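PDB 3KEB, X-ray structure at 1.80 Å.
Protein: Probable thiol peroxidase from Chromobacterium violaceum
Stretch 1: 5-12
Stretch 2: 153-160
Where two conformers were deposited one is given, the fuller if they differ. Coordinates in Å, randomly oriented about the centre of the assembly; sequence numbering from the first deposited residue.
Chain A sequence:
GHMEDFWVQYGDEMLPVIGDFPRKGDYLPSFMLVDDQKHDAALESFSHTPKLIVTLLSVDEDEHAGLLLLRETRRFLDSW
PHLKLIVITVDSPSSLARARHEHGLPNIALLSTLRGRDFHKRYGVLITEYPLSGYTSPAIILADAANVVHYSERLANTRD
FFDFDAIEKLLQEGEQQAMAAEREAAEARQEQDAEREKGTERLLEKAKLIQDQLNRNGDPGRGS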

# COMPACT_ATOMS: atom_id res chain seq x y z
N ASP A 5 -18.95 -14.16 8.94
CA ASP A 5 -19.92 -13.23 9.48
C ASP A 5 -20.39 -12.27 8.39
O ASP A 5 -21.40 -11.63 8.55
CB ASP A 5 -19.31 -12.32 10.57
CG ASP A 5 -18.94 -13.07 11.87
OD1 ASP A 5 -19.82 -13.73 12.50
OD2 ASP A 5 -17.77 -12.92 12.31
N PHE A 6 -19.58 -12.10 7.33
CA PHE A 6 -19.91 -11.09 6.32
C PHE A 6 -19.25 -11.39 4.95
O PHE A 6 -18.18 -11.93 4.92
CB PHE A 6 -19.46 -9.74 6.83
CG PHE A 6 -20.05 -8.60 6.06
CD1 PHE A 6 -21.31 -8.11 6.36
CD2 PHE A 6 -19.39 -8.09 4.97
CE1 PHE A 6 -21.85 -7.06 5.61
CE2 PHE A 6 -19.96 -7.11 4.21
CZ PHE A 6 -21.18 -6.59 4.55
N TRP A 7 -19.89 -10.95 3.82
CA TRP A 7 -19.35 -11.15 2.48
C TRP A 7 -19.49 -9.88 1.69
O TRP A 7 -20.49 -9.18 1.80
CB TRP A 7 -20.10 -12.24 1.71
CG TRP A 7 -20.10 -13.57 2.32
CD1 TRP A 7 -20.88 -13.99 3.36
CD2 TRP A 7 -19.28 -14.68 1.95
NE1 TRP A 7 -20.58 -15.27 3.68
CE2 TRP A 7 -19.61 -15.74 2.83
CE3 TRP A 7 -18.31 -14.90 0.96
CZ2 TRP A 7 -19.00 -17.01 2.76
CZ3 TRP A 7 -17.70 -16.17 0.88
CH2 TRP A 7 -18.05 -17.21 1.78
N VAL A 8 -18.49 -9.64 0.84
CA VAL A 8 -18.52 -8.53 -0.07
C VAL A 8 -18.40 -9.10 -1.48
O VAL A 8 -17.57 -9.99 -1.75
CB VAL A 8 -17.40 -7.45 0.23
CG1 VAL A 8 -15.98 -8.03 0.07
CG2 VAL A 8 -17.65 -6.17 -0.60
N GLN A 9 -19.23 -8.57 -2.36
CA GLN A 9 -19.22 -8.93 -3.76
C GLN A 9 -18.36 -7.95 -4.54
O GLN A 9 -18.56 -6.74 -4.46
CB GLN A 9 -20.65 -8.91 -4.31
CG GLN A 9 -20.82 -9.53 -5.72
CD GLN A 9 -20.86 -11.09 -5.76
OE1 GLN A 9 -21.32 -11.76 -4.79
NE2 GLN A 9 -20.39 -11.67 -6.89
N TYR A 10 -17.42 -8.52 -5.31
CA TYR A 10 -16.48 -7.75 -6.12
C TYR A 10 -16.54 -8.38 -7.50
O TYR A 10 -16.00 -9.43 -7.72
CB TYR A 10 -15.05 -7.80 -5.51
CG TYR A 10 -13.97 -7.24 -6.38
CD1 TYR A 10 -13.98 -5.91 -6.75
CD2 TYR A 10 -12.89 -8.02 -6.78
CE1 TYR A 10 -12.98 -5.38 -7.55
CE2 TYR A 10 -11.86 -7.48 -7.57
CZ TYR A 10 -11.90 -6.17 -7.93
OH TYR A 10 -10.91 -5.61 -8.69
N GLY A 11 -17.26 -7.74 -8.42
CA GLY A 11 -17.53 -8.38 -9.72
C GLY A 11 -18.28 -9.67 -9.52
O GLY A 11 -19.30 -9.70 -8.79
N ASP A 12 -17.73 -10.75 -10.05
CA ASP A 12 -18.34 -12.07 -9.90
C ASP A 12 -17.76 -12.86 -8.70
O ASP A 12 -18.06 -14.05 -8.53
CB ASP A 12 -18.28 -12.88 -11.23
CG ASP A 12 -16.96 -13.63 -11.44
OD1 ASP A 12 -15.94 -13.32 -10.79
OD2 ASP A 12 -16.97 -14.54 -12.31
N GLU A 153 -21.63 0.75 8.70
CA GLU A 153 -22.13 -0.06 7.63
C GLU A 153 -20.94 -0.56 6.83
O GLU A 153 -20.04 0.21 6.47
CB GLU A 153 -23.05 0.80 6.73
CG GLU A 153 -23.56 0.10 5.46
CD GLU A 153 -24.19 1.07 4.45
OE1 GLU A 153 -24.11 2.31 4.60
OE2 GLU A 153 -24.77 0.56 3.51
N ARG A 154 -20.96 -1.84 6.49
CA ARG A 154 -20.05 -2.36 5.47
C ARG A 154 -20.79 -2.60 4.21
O ARG A 154 -21.92 -3.05 4.23
CB ARG A 154 -19.49 -3.68 5.94
CG ARG A 154 -18.61 -3.48 7.03
CD ARG A 154 -18.02 -4.76 7.48
NE ARG A 154 -18.98 -5.59 8.24
CZ ARG A 154 -18.67 -6.72 8.86
NH1 ARG A 154 -17.45 -7.20 8.82
NH2 ARG A 154 -19.61 -7.43 9.53
N LEU A 155 -20.20 -2.21 3.09
CA LEU A 155 -20.80 -2.46 1.82
C LEU A 155 -20.80 -3.95 1.49
O LEU A 155 -19.77 -4.62 1.61
CB LEU A 155 -20.03 -1.70 0.71
CG LEU A 155 -20.04 -0.19 0.71
CD1 LEU A 155 -19.35 0.28 -0.64
CD2 LEU A 155 -21.49 0.30 0.87
N ALA A 156 -21.94 -4.44 1.02
CA ALA A 156 -22.06 -5.80 0.53
C ALA A 156 -21.60 -6.01 -0.92
O ALA A 156 -21.44 -7.15 -1.34
CB ALA A 156 -23.51 -6.34 0.73
N ASN A 157 -21.39 -4.91 -1.65
CA ASN A 157 -20.94 -4.93 -3.04
C ASN A 157 -20.08 -3.70 -3.25
O ASN A 157 -20.47 -2.63 -2.80
CB ASN A 157 -22.12 -4.90 -4.03
CG ASN A 157 -21.70 -5.11 -5.47
OD1 ASN A 157 -20.92 -4.33 -6.01
ND2 ASN A 157 -22.23 -6.15 -6.12
N THR A 158 -18.95 -3.85 -3.95
CA THR A 158 -17.97 -2.79 -4.09
C THR A 158 -18.41 -1.64 -4.93
O THR A 158 -17.78 -0.55 -4.81
CB THR A 158 -16.64 -3.35 -4.67
OG1 THR A 158 -16.89 -3.98 -5.91
CG2 THR A 158 -15.97 -4.36 -3.70
N ARG A 159 -19.44 -1.85 -5.76
CA ARG A 159 -19.98 -0.77 -6.62
C ARG A 159 -21.00 0.08 -5.91
O ARG A 159 -21.35 1.16 -6.41
CB ARG A 159 -20.58 -1.34 -7.87
CG ARG A 159 -19.59 -2.07 -8.72
CD ARG A 159 -20.32 -2.64 -9.95
NE ARG A 159 -19.36 -3.09 -10.95
CZ ARG A 159 -19.22 -4.35 -11.34
NH1 ARG A 159 -19.96 -5.32 -10.84
NH2 ARG A 159 -18.30 -4.63 -12.25
N ASP A 160 -21.43 -0.37 -4.72
CA ASP A 160 -22.48 0.32 -4.02
C ASP A 160 -21.96 1.60 -3.37
O ASP A 160 -20.77 1.75 -3.08
CB ASP A 160 -23.09 -0.54 -2.91
CG ASP A 160 -23.87 -1.76 -3.42
OD1 ASP A 160 -24.17 -1.88 -4.62
OD2 ASP A 160 -24.22 -2.62 -2.55
O HOH W 1 -18.72 -5.49 -7.61

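How do the two backbones meet? They join through a single beta bridge that pairs Gln9 with Asn157, whose CA atoms lie 4.4 Å apart. Gln9 supplies both hydrogen bonds: its N donates to Ala156 O at 2.8 Å, and its O accepts from Thr158 N at 3.0 Å. Two CA-H...O contacts share the same acceptors, Val8 CA to Ala156 O at 3.5 Å and Asn157 CA to Gln9 O at 3.3 Å, so each carbonyl meets a CA-H as well as an N-H.

What does the second stretch do after the bridge? From Asn157 to Asp160 the chain folds into a type I beta turn, closed by Asp160 N donating to Asn157 O at 3.1 Å. The Asn157 side chain braces this turn, its OD1 accepting from Arg159 N at 2.9 Å. Past the bridge, water 1 links the stretches: it accepts from Gly11 N at 2.8 Å, donates to Asn157 OD1 at 3.0 Å and hydrogen-bonds Thr158 OG1 at 2.9 Å.

What holds the other end, around Phe6? Arg154 lays its guanidinium flat on the Phe6 ring, with centres 4.2 Å apart and planes at 21°. The cation-pi contact is off-centre, Arg154 CZ standing 32° from the ring normal. At the ring edge, Phe6 CE2 comes within 3.6 Å of Leu155 O.

What do the remaining side chains contribute? Val8 packs its CG2 3.4 Å from Leu155 O and 4.0 Å from Thr158 CG2, filling buried space beside the bridge. Thr158 also meets the edge of the Tyr10 ring, with OG1 3.6 Å from CD1. The end of Gln9 leads away from the other stretch; its NE2 instead donates to Gly11 O at 2.9 Å, within its own stretch.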